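Local coordinates for protein endoglucanase (PDB 2FVG) that probably works as a metal-dependent aminopeptidase of the M42 family, with two divalent metal cations per subunit, although it is named an endoglucanase, at residues L56-H61 with I217-T222; V95-N100 with Y147-S152; V174-L179 with F191-Q196. All blocks are in the same frame, centred on the assembly; numbering follows the deposited sequence.

Interaction 1 (L56-H61 with I217-T222)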
# COMPACT_ATOMS: atom_id res chain seq x y z
N LEU A 56 -13.87 3.44 -14.85
CA LEU A 56 -12.64 2.72 -14.60
C LEU A 56 -12.38 2.87 -13.11
O LEU A 56 -12.55 3.95 -12.56
CB LEU A 56 -11.47 3.32 -15.37
CG LEU A 56 -10.04 2.83 -15.10
CD1 LEU A 56 -9.80 1.39 -15.51
CD2 LEU A 56 -9.07 3.71 -15.86
N LEU A 57 -11.97 1.79 -12.47
CA LEU A 57 -11.63 1.82 -11.05
C LEU A 57 -10.12 1.59 -10.90
O LEU A 57 -9.59 0.62 -11.43
CB LEU A 57 -12.40 0.73 -10.33
CG LEU A 57 -12.06 0.33 -8.89
CD1 LEU A 57 -12.28 1.46 -7.95
CD2 LEU A 57 -12.91 -0.86 -8.47
N VAL A 58 -9.42 2.46 -10.18
CA VAL A 58 -7.97 2.29 -9.97
C VAL A 58 -7.77 2.28 -8.47
O VAL A 58 -8.12 3.24 -7.81
CB VAL A 58 -7.16 3.43 -10.64
CG1 VAL A 58 -5.65 3.26 -10.42
CG2 VAL A 58 -7.46 3.49 -12.13
N SER A 59 -7.21 1.21 -7.89
CA SER A 59 -7.10 1.21 -6.43
C SER A 59 -5.73 0.89 -5.79
O SER A 59 -4.89 0.24 -6.39
CB SER A 59 -8.18 0.30 -5.83
OG SER A 59 -7.89 -1.04 -6.13
N ALA A 60 -5.55 1.36 -4.55
CA ALA A 60 -4.34 1.09 -3.75
C ALA A 60 -4.78 0.92 -2.29
O ALA A 60 -5.81 1.46 -1.90
CB ALA A 60 -3.35 2.22 -3.90
N HIS A 61 -4.01 0.18 -1.50
CA HIS A 61 -4.35 -0.07 -0.08
C HIS A 61 -3.59 0.84 0.84
O HIS A 61 -2.38 1.03 0.71
CB HIS A 61 -4.02 -1.51 0.30
CG HIS A 61 -4.12 -2.46 -0.85
ND1 HIS A 61 -5.30 -2.65 -1.54
CD2 HIS A 61 -3.20 -3.25 -1.44
CE1 HIS A 61 -5.10 -3.53 -2.51
NE2 HIS A 61 -3.84 -3.92 -2.46
N ILE A 217 -7.94 -1.47 -12.26
CA ILE A 217 -6.48 -1.60 -12.32
C ILE A 217 -6.09 -1.56 -10.85
O ILE A 217 -6.44 -0.61 -10.16
CB ILE A 217 -5.83 -0.41 -13.07
CG1 ILE A 217 -6.17 -0.45 -14.55
CG2 ILE A 217 -4.29 -0.45 -12.98
CD1 ILE A 217 -5.73 0.85 -15.26
N VAL A 218 -5.47 -2.62 -10.34
CA VAL A 218 -4.99 -2.63 -8.96
C VAL A 218 -3.48 -2.27 -8.99
O VAL A 218 -2.71 -2.87 -9.72
CB VAL A 218 -5.24 -4.01 -8.28
CG1 VAL A 218 -4.82 -3.97 -6.84
CG2 VAL A 218 -6.71 -4.38 -8.38
N VAL A 219 -3.10 -1.23 -8.25
CA VAL A 219 -1.72 -0.77 -8.15
C VAL A 219 -1.15 -1.30 -6.83
O VAL A 219 -1.58 -0.89 -5.74
CB VAL A 219 -1.64 0.76 -8.21
CG1 VAL A 219 -0.19 1.25 -8.13
CG2 VAL A 219 -2.26 1.26 -9.55
N GLU A 220 -0.23 -2.26 -6.94
CA GLU A 220 0.40 -2.84 -5.77
C GLU A 220 1.91 -2.67 -5.80
O GLU A 220 2.48 -2.08 -6.74
CB GLU A 220 0.05 -4.32 -5.66
CG GLU A 220 -1.43 -4.54 -5.36
CD GLU A 220 -1.81 -5.99 -5.14
OE1 GLU A 220 -1.01 -6.88 -5.52
OE2 GLU A 220 -2.92 -6.23 -4.59
N THR A 221 2.53 -3.15 -4.73
CA THR A 221 3.97 -3.19 -4.57
C THR A 221 4.25 -4.68 -4.33
O THR A 221 3.51 -5.34 -3.60
CB THR A 221 4.44 -2.29 -3.42
OG1 THR A 221 4.04 -0.94 -3.70
CG2 THR A 221 5.96 -2.31 -3.29
N THR A 222 5.24 -5.23 -5.03
CA THR A 222 5.56 -6.65 -4.90
C THR A 222 6.96 -6.71 -4.30
O THR A 222 7.89 -6.18 -4.89
CB THR A 222 5.47 -7.40 -6.27
OG1 THR A 222 5.83 -8.77 -6.10
CG2 THR A 222 6.39 -6.77 -7.33
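I217 lays its CG1-CD1 arm against the end of L56, whose CD1 comes to 4.1 Å from I217 CD1. The same hydrophobic face continues along the two parallel strands: V58 turns CG1 to V219 CG2 at 4.0 Å, while its other methyl, CG2, rests beside I217 CB. Two helices bury this face, 316-332 bearing on L56, I217 and V219, and 166-180 placing L175 on V58 and A60.

Three backbone bonds hold the strands in step. I217 N donates to L57 O at 2.8 Å, S59 N to I217 O at 3.0 Å, and V219 N to S59 O at 3.0 Å. V58 CA adds a CA-H...O contact to I217 O.

The other face is more polar. S59 and V218 lie side by side there, with S59 OG hydrogen-bonded to Y293. Further along, H61 NE2 gives its N-H to E220 OE2, a 3.3 Å bond that is nearly straight (167°). The oxygen lies in the imidazole plane but is approached on its anti side, and the ring and carboxylate are turned 64° apart. E220 has CG anti to its carbonyl carbon (chi1 -67°), and from there an extended chain takes the carboxylate up to the ring. The other ring nitrogen, H61 ND1, is bonded to T194 OG1, so both ring nitrogens have a partner, which would limit the turning of the imidazole. An alanine in place of E220 would probably leave H61 NE2 without this carboxylate partner and the ring with less to hold its orientation.

H61, at the end of its strand, and E220, within the neighbouring parallel one, are predicted ligands of the same zinc, consistent with the two-metal centre of M42 aminopeptidases.

Interaction 2 (V95-N100 with Y147-S152)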
# COMPACT_ATOMS: atom_id res chain seq x y z
N VAL A 95 11.77 -1.03 16.93
CA VAL A 95 11.11 0.16 17.48
C VAL A 95 9.71 0.30 16.91
O VAL A 95 9.49 0.21 15.68
CB VAL A 95 11.91 1.47 17.25
CG1 VAL A 95 11.29 2.62 18.04
CG2 VAL A 95 13.36 1.30 17.70
N VAL A 96 8.76 0.58 17.79
CA VAL A 96 7.37 0.68 17.42
C VAL A 96 6.79 1.92 18.06
O VAL A 96 7.45 2.55 18.90
CB VAL A 96 6.58 -0.54 17.92
CG1 VAL A 96 6.95 -1.80 17.13
CG2 VAL A 96 6.78 -0.74 19.41
N GLN A 97 5.56 2.27 17.70
CA GLN A 97 4.94 3.42 18.33
C GLN A 97 3.46 3.24 18.54
O GLN A 97 2.80 2.54 17.78
CB GLN A 97 5.15 4.68 17.50
CG GLN A 97 4.29 4.73 16.26
CD GLN A 97 3.77 6.13 16.02
OE1 GLN A 97 2.56 6.40 16.19
NE2 GLN A 97 4.66 7.05 15.67
N VAL A 98 2.93 3.86 19.60
CA VAL A 98 1.51 3.81 19.92
C VAL A 98 1.16 5.25 20.25
O VAL A 98 1.76 5.85 21.14
CB VAL A 98 1.21 2.86 21.11
CG1 VAL A 98 -0.29 2.87 21.48
CG2 VAL A 98 1.61 1.46 20.79
N LYS A 99 0.21 5.80 19.51
CA LYS A 99 -0.18 7.19 19.65
C LYS A 99 1.01 8.12 19.88
O LYS A 99 1.09 8.84 20.88
CB LYS A 99 -1.30 7.36 20.69
CG LYS A 99 -2.61 6.71 20.22
CD LYS A 99 -3.75 6.86 21.19
CE LYS A 99 -3.42 6.22 22.52
NZ LYS A 99 -4.60 6.17 23.44
N ASN A 100 1.96 8.06 18.93
CA ASN A 100 3.15 8.92 18.93
C ASN A 100 4.15 8.71 20.08
O ASN A 100 5.05 9.50 20.25
CB ASN A 100 2.74 10.40 18.85
CG ASN A 100 2.01 10.74 17.57
OD1 ASN A 100 2.30 10.18 16.50
ND2 ASN A 100 1.07 11.68 17.65
N TYR A 147 -3.48 0.76 18.36
CA TYR A 147 -2.69 0.20 17.28
C TYR A 147 -1.22 0.61 17.38
O TYR A 147 -0.88 1.77 17.63
CB TYR A 147 -3.31 0.57 15.92
CG TYR A 147 -4.58 -0.19 15.67
CD1 TYR A 147 -4.56 -1.41 14.98
CD2 TYR A 147 -5.81 0.28 16.14
CE1 TYR A 147 -5.74 -2.14 14.77
CE2 TYR A 147 -7.00 -0.45 15.93
CZ TYR A 147 -6.95 -1.66 15.24
OH TYR A 147 -8.10 -2.38 15.02
N VAL A 148 -0.37 -0.39 17.19
CA VAL A 148 1.07 -0.26 17.29
C VAL A 148 1.67 -0.38 15.90
O VAL A 148 1.43 -1.36 15.21
CB VAL A 148 1.63 -1.43 18.13
CG1 VAL A 148 3.13 -1.30 18.30
CG2 VAL A 148 0.91 -1.51 19.51
N SER A 149 2.43 0.61 15.46
CA SER A 149 3.06 0.47 14.16
C SER A 149 4.58 0.49 14.31
O SER A 149 5.11 0.91 15.34
CB SER A 149 2.58 1.55 13.21
OG SER A 149 2.91 2.83 13.70
N PHE A 150 5.28 -0.01 13.29
CA PHE A 150 6.73 0.06 13.29
C PHE A 150 7.15 1.50 13.12
O PHE A 150 6.42 2.32 12.53
CB PHE A 150 7.33 -0.75 12.14
CG PHE A 150 7.18 -2.21 12.30
CD1 PHE A 150 8.04 -2.92 13.13
CD2 PHE A 150 6.20 -2.89 11.60
CE1 PHE A 150 7.92 -4.30 13.27
CE2 PHE A 150 6.08 -4.26 11.72
CZ PHE A 150 6.93 -4.97 12.57
N VAL A 151 8.33 1.82 13.63
CA VAL A 151 8.89 3.15 13.44
C VAL A 151 10.00 2.99 12.41
O VAL A 151 10.81 2.06 12.48
CB VAL A 151 9.43 3.74 14.74
CG1 VAL A 151 10.37 4.90 14.45
CG2 VAL A 151 8.29 4.19 15.62
N SER A 152 10.00 3.88 11.43
CA SER A 152 11.03 3.85 10.43
C SER A 152 11.21 5.21 9.79
O SER A 152 10.29 6.02 9.75
CB SER A 152 10.74 2.80 9.36
OG SER A 152 11.87 2.65 8.52
O HOH W 1 10.98 -0.51 13.66
O HOH W 2 -1.78 4.31 17.94
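Q97 and S149 face each other as a hydrogen-bonded pair of antiparallel strands: Q97 N donates to S149 O at 2.8 Å, and S149 N returns a bond to Q97 O at 3.0 Å. Their side chains share one face, where Q97 CG, between its backbone N and carbonyl carbon (chi1 75°), comes to 3.5 Å from S149 OG. V151 leans over the same strand. Its CG2 packs 3.7 Å from Q97 CB, and its CB lies beside V95 CG1. Just past the end of the strand, V151 N prolongs the ladder with a 2.9 Å bond to V95 O.

On the opposite face the contact is apolar. V96 CB sits 3.6 Å from V148 CG1, and both valines rest on I128 of strand 126-129; V148 also packs on F67 and V69 of strand 66-72. F150 diverges from V96, and its ring meets F67 edge-to-face.

Farther out, water and the chain turn secure the ends. One water donates to both V95 O and V151 O, and another joins K99 N to Y147 O. K99 and N100 take left-handed backbone angles in the tight turn to strand 101-107. N100 N bonds to Q97 OE1 at 3.3 Å from above the amide plane, and K99 NZ forms a salt bridge with D146.

The strands belong to a six-stranded antiparallel sheet, separate from the mixed sheet of the catalytic core and probably the smaller domain of the M42 fold. Main-chain bonds and apolar valine contacts carry this pairing, with a water bridging the two chains near each end of it and no predicted metal ligand in either segment.

Interaction 3 (V174-L179 with F191-Q196)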
# COMPACT_ATOMS: atom_id res chain seq x y z
N VAL A 174 1.59 6.79 -5.92
CA VAL A 174 1.46 6.75 -7.37
C VAL A 174 0.14 7.39 -7.80
O VAL A 174 0.14 8.19 -8.72
CB VAL A 174 1.55 5.32 -7.95
CG1 VAL A 174 1.27 5.33 -9.47
CG2 VAL A 174 2.91 4.74 -7.71
N LEU A 175 -0.95 7.03 -7.13
CA LEU A 175 -2.29 7.55 -7.45
C LEU A 175 -2.38 9.03 -7.20
O LEU A 175 -2.90 9.75 -8.04
CB LEU A 175 -3.37 6.83 -6.65
CG LEU A 175 -3.49 5.31 -6.85
CD1 LEU A 175 -4.83 4.85 -6.34
CD2 LEU A 175 -3.32 4.92 -8.30
N ILE A 176 -1.87 9.47 -6.05
CA ILE A 176 -1.80 10.89 -5.72
C ILE A 176 -0.98 11.66 -6.75
O ILE A 176 -1.34 12.78 -7.12
CB ILE A 176 -1.20 11.12 -4.34
CG1 ILE A 176 -2.04 10.43 -3.27
CG2 ILE A 176 -1.10 12.61 -4.01
CD1 ILE A 176 -1.44 10.53 -1.87
N ASP A 177 0.13 11.07 -7.21
CA ASP A 177 1.00 11.74 -8.21
C ASP A 177 0.36 11.81 -9.58
O ASP A 177 0.60 12.76 -10.33
CB ASP A 177 2.39 11.08 -8.32
CG ASP A 177 3.31 11.40 -7.13
OD1 ASP A 177 2.88 12.08 -6.16
OD2 ASP A 177 4.48 10.97 -7.18
N VAL A 178 -0.43 10.80 -9.94
CA VAL A 178 -1.13 10.80 -11.22
C VAL A 178 -2.11 11.97 -11.18
O VAL A 178 -2.19 12.75 -12.13
CB VAL A 178 -1.86 9.46 -11.49
CG1 VAL A 178 -2.80 9.59 -12.71
CG2 VAL A 178 -0.84 8.36 -11.71
N LEU A 179 -2.81 12.10 -10.06
CA LEU A 179 -3.77 13.19 -9.88
C LEU A 179 -3.11 14.56 -9.84
O LEU A 179 -3.63 15.51 -10.45
CB LEU A 179 -4.61 12.95 -8.63
CG LEU A 179 -5.66 11.86 -8.80
CD1 LEU A 179 -6.27 11.47 -7.44
CD2 LEU A 179 -6.73 12.32 -9.80
N PHE A 191 -10.51 6.75 -8.22
CA PHE A 191 -9.27 6.41 -7.56
C PHE A 191 -9.67 6.01 -6.15
O PHE A 191 -10.20 6.82 -5.39
CB PHE A 191 -8.29 7.59 -7.57
CG PHE A 191 -7.80 7.93 -8.94
CD1 PHE A 191 -8.55 8.74 -9.78
CD2 PHE A 191 -6.60 7.40 -9.41
CE1 PHE A 191 -8.08 9.05 -11.06
CE2 PHE A 191 -6.13 7.71 -10.68
CZ PHE A 191 -6.87 8.52 -11.50
N VAL A 192 -9.46 4.75 -5.81
CA VAL A 192 -9.89 4.26 -4.51
C VAL A 192 -8.70 3.89 -3.61
O VAL A 192 -7.78 3.23 -4.05
CB VAL A 192 -10.91 3.09 -4.67
CG1 VAL A 192 -11.43 2.61 -3.30
CG2 VAL A 192 -12.10 3.57 -5.52
N PHE A 193 -8.76 4.31 -2.34
CA PHE A 193 -7.70 4.05 -1.38
C PHE A 193 -8.40 3.21 -0.32
O PHE A 193 -9.27 3.71 0.41
CB PHE A 193 -7.13 5.36 -0.84
CG PHE A 193 -6.59 6.28 -1.92
CD1 PHE A 193 -7.43 7.10 -2.65
CD2 PHE A 193 -5.22 6.29 -2.20
CE1 PHE A 193 -6.90 7.95 -3.71
CE2 PHE A 193 -4.68 7.13 -3.25
CZ PHE A 193 -5.53 7.95 -3.98
N THR A 194 -8.02 1.95 -0.24
CA THR A 194 -8.79 1.01 0.53
C THR A 194 -8.29 0.76 1.94
O THR A 194 -7.15 1.07 2.30
CB THR A 194 -8.88 -0.35 -0.20
OG1 THR A 194 -7.59 -0.96 -0.22
CG2 THR A 194 -9.34 -0.15 -1.64
N VAL A 195 -9.15 0.13 2.72
CA VAL A 195 -8.86 -0.16 4.08
C VAL A 195 -9.10 -1.65 4.29
O VAL A 195 -9.67 -2.30 3.42
CB VAL A 195 -9.87 0.62 4.98
CG1 VAL A 195 -9.70 2.11 4.83
CG2 VAL A 195 -11.35 0.20 4.71
N GLN A 196 -8.65 -2.21 5.40
CA GLN A 196 -9.06 -3.57 5.73
C GLN A 196 -10.43 -3.49 6.43
O GLN A 196 -10.60 -2.73 7.39
CB GLN A 196 -8.05 -4.30 6.62
CG GLN A 196 -8.60 -5.61 7.21
CD GLN A 196 -7.52 -6.56 7.68
OE1 GLN A 196 -7.37 -6.81 8.88
NE2 GLN A 196 -6.74 -7.08 6.74
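L179 lies over one face of the F191 ring, the two side chains sliding past each other in opposite directions. Its CD2 stands 4.2 Å from the ring centroid, close enough to the normal for a CH-pi contact. A second leucine comes at the rim: L175 CD2 lies near the ring plane, 4.3 Å from F191 CD2. V178 CG1 approaches F191 CE2 obliquely, so three helix residues touch this one ring.

This is the packing of a helix on a sheet in an alpha/beta sandwich. Helix segment 174-179 runs nearly opposite to strand segment 191-194, at 154°, with the axes 9.8 Å apart at their closest. Helix 166-180 leads on through a short connection to strand 187-194, and L175 also reaches V58 and A60 of the adjoining strand 55-61.

F193 and L175 likewise slide past each other in opposite directions. With CG anti to the carbonyl carbon (chi1 -58°), the F193 ring extends toward the helix until CZ is 3.6 Å from L175 CB. L175 CD1 makes an off-centre CH-pi contact, 4.3 Å from the F193 ring centroid, and I176 CG1 closes obliquely on F193 CE2 at 4.2 Å. Helix 18-28 also reaches this layer, I24 touching I176 and F193, and I28 touching L179 and F193.

In the fold
Interactions 1 and 3 meet in one mixed sheet, their centres 8 Å apart. Strands 55-61 and 187-194 are neighbours in it: V58 O to V192 N and A60 O to T194 N, both 2.8 Å, are probable hydrogen bonds joining the two contacts. Interaction 3 thus packs a helix behind the strands that carry the predicted zinc ligands H61 and E220; the side chain of H61 is about 5 Å from that of D167, another predicted ligand. Interaction 2 stands apart in the other sheet, its centre 26 Å from that of interaction 1 and 23 Å from that of interaction 3. Its Y147 and F150 side chains lie about 9 and 10 Å from those of predicted ligands E198 and H308.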